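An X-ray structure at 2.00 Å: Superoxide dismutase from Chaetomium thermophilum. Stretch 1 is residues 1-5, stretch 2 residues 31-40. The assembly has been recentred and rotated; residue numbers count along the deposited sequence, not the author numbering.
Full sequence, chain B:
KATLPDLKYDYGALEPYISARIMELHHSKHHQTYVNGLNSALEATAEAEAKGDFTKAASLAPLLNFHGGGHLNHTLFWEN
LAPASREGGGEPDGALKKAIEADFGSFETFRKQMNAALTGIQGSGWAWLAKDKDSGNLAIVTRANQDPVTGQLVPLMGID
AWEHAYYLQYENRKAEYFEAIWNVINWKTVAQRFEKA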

# COMPACT_ATOMS: atom_id res chain seq x y z
N LYS B 1 19.98 -14.12 -18.39
CA LYS B 1 18.60 -13.89 -18.90
C LYS B 1 17.63 -14.90 -18.29
O LYS B 1 17.95 -16.09 -18.21
N ALA B 2 16.46 -14.44 -17.85
CA ALA B 2 15.50 -15.31 -17.16
C ALA B 2 14.63 -16.03 -18.18
O ALA B 2 14.30 -15.47 -19.22
N THR B 3 14.26 -17.27 -17.86
CA THR B 3 13.51 -18.13 -18.78
C THR B 3 12.28 -18.72 -18.10
O THR B 3 12.27 -18.93 -16.89
N LEU B 4 11.24 -18.98 -18.88
CA LEU B 4 10.05 -19.65 -18.38
C LEU B 4 10.38 -21.12 -18.18
O LEU B 4 10.78 -21.78 -19.14
N PRO B 5 10.21 -21.64 -16.95
CA PRO B 5 10.45 -23.07 -16.77
C PRO B 5 9.33 -23.89 -17.41
O PRO B 5 8.19 -23.42 -17.45
N HIS B 31 2.66 -16.29 -16.83
CA HIS B 31 4.03 -16.38 -16.33
C HIS B 31 5.05 -15.89 -17.38
O HIS B 31 6.05 -15.27 -17.03
N GLN B 32 4.80 -16.19 -18.65
CA GLN B 32 5.69 -15.76 -19.71
C GLN B 32 5.80 -14.24 -19.73
O GLN B 32 6.87 -13.68 -19.94
N THR B 33 4.66 -13.57 -19.52
CA THR B 33 4.60 -12.11 -19.48
C THR B 33 5.50 -11.56 -18.37
O THR B 33 6.18 -10.54 -18.56
N TYR B 34 5.50 -12.24 -17.23
CA TYR B 34 6.33 -11.85 -16.09
C TYR B 34 7.82 -12.05 -16.37
O TYR B 34 8.64 -11.22 -15.98
N VAL B 35 8.17 -13.16 -17.03
CA VAL B 35 9.55 -13.38 -17.45
C VAL B 35 10.04 -12.24 -18.35
O VAL B 35 11.11 -11.67 -18.12
N ASN B 36 9.27 -11.90 -19.38
CA ASN B 36 9.70 -10.89 -20.33
C ASN B 36 9.85 -9.54 -19.64
O ASN B 36 10.79 -8.78 -19.91
N GLY B 37 8.91 -9.26 -18.73
CA GLY B 37 8.89 -8.01 -18.00
C GLY B 37 10.09 -7.91 -17.10
O GLY B 37 10.66 -6.84 -16.94
N LEU B 38 10.49 -9.04 -16.52
CA LEU B 38 11.66 -9.09 -15.67
C LEU B 38 12.95 -8.75 -16.42
O LEU B 38 13.71 -7.88 -16.02
N ASN B 39 13.21 -9.46 -17.52
CA ASN B 39 14.37 -9.17 -18.36
C ASN B 39 14.37 -7.73 -18.87
O ASN B 39 15.41 -7.07 -18.87
N SER B 40 13.20 -7.24 -19.29
CA SER B 40 13.05 -5.86 -19.76
C SER B 40 13.39 -4.83 -18.68
O SER B 40 14.07 -3.84 -18.94

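What ties the extended start of the chain to the helix? Asn39 does, pointing toward the other stretch with chi1 m so that its amide reaches the backbone of Ala2. Ala2 N donates to Asn39 OD1 at 2.8 Å, and Asn39 ND2 donates to Ala2 O at 3.0 Å. Both bonds are nearly straight, so one side-chain amide satisfies both polar backbone groups of a single residue.

What does the side chain of Ala2 add? Its CB points toward the helix and lies 4.0 Å from CD2 of Leu38 (chi1 t, chi2 p). Val35, chi1 t, lies alongside, its CG1 3.3 Å from Ala2 O.

How does Leu4 cover the most surface when its CA-to-CB bond points sideways? The t, p rotamer brings its end nearer the helix. Leu4 CD1 sits over one face of the His31 ring, 3.7 Å from the centroid, a CH-pi contact, while Leu4 CD2 comes within 3.4 Å of Gln32 OE1. Leu4 CB also packs 4.3 Å from Val35 CG2.

Where does water enter? One water accepts from Gln32 NE2 at 2.8 Å and, weakly, from Leu4 N at 3.3 Å, bridging the stretches. Gln32 NE2 also donates to Asn36 OD1 at 3.3 Å, within the helix.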

# COMPACT_ATOMS: atom_id res chain seq x y z
CB LYS B 1 18.59 -14.00 -20.42
CG LYS B 1 17.24 -13.76 -21.08
CD LYS B 1 17.35 -13.95 -22.60
CE LYS B 1 15.99 -13.88 -23.30
NZ LYS B 1 15.53 -12.49 -23.54
CB ALA B 2 14.63 -14.50 -16.21
CB THR B 3 14.40 -19.30 -19.30
OG1 THR B 3 14.74 -20.16 -18.21
CG2 THR B 3 15.66 -18.76 -19.92
CB LEU B 4 8.91 -19.54 -19.40
CG LEU B 4 7.59 -20.23 -19.05
CD1 LEU B 4 6.82 -19.40 -18.06
CD2 LEU B 4 6.78 -20.49 -20.30
CB PRO B 5 10.44 -23.23 -15.25
CG PRO B 5 9.54 -22.13 -14.76
CD PRO B 5 9.68 -21.00 -15.74
CB HIS B 31 4.33 -17.82 -15.93
CG HIS B 31 5.60 -18.00 -15.15
ND1 HIS B 31 6.02 -19.23 -14.73
CD2 HIS B 31 6.53 -17.11 -14.73
CE1 HIS B 31 7.16 -19.11 -14.07
NE2 HIS B 31 7.49 -17.84 -14.07
CB GLN B 32 5.18 -16.26 -21.07
CG GLN B 32 6.09 -15.94 -22.26
CD GLN B 32 7.39 -16.72 -22.25
OE1 GLN B 32 7.41 -17.94 -22.43
NE2 GLN B 32 8.50 -16.01 -22.05
CB THR B 33 3.15 -11.65 -19.27
OG1 THR B 33 2.32 -12.24 -20.28
CG2 THR B 33 3.01 -10.14 -19.32
CB TYR B 34 5.94 -12.65 -14.83
CG TYR B 34 4.57 -12.30 -14.28
CD1 TYR B 34 4.15 -10.99 -14.13
CD2 TYR B 34 3.69 -13.30 -13.91
CE1 TYR B 34 2.89 -10.69 -13.63
CE2 TYR B 34 2.45 -13.01 -13.41
CZ TYR B 34 2.05 -11.72 -13.27
OH TYR B 34 0.80 -11.49 -12.77
CB VAL B 35 9.70 -14.74 -18.20
CG1 VAL B 35 11.08 -14.85 -18.88
CG2 VAL B 35 9.49 -15.90 -17.24
CB ASN B 36 8.70 -10.79 -21.49
CG ASN B 36 8.58 -12.08 -22.28
OD1 ASN B 36 9.50 -12.89 -22.32
ND2 ASN B 36 7.44 -12.27 -22.91
CB LEU B 38 11.77 -10.46 -15.01
CG LEU B 38 13.01 -10.66 -14.14
CD1 LEU B 38 13.17 -9.57 -13.07
CD2 LEU B 38 12.96 -12.02 -13.52
CB ASN B 39 14.44 -10.17 -19.53
CG ASN B 39 14.66 -11.60 -19.06
OD1 ASN B 39 15.44 -11.86 -18.14
ND2 ASN B 39 13.95 -12.54 -19.68
CB SER B 40 11.63 -5.62 -20.26
OG SER B 40 11.38 -4.23 -20.40
O HOH W 1 10.88 -17.54 -21.88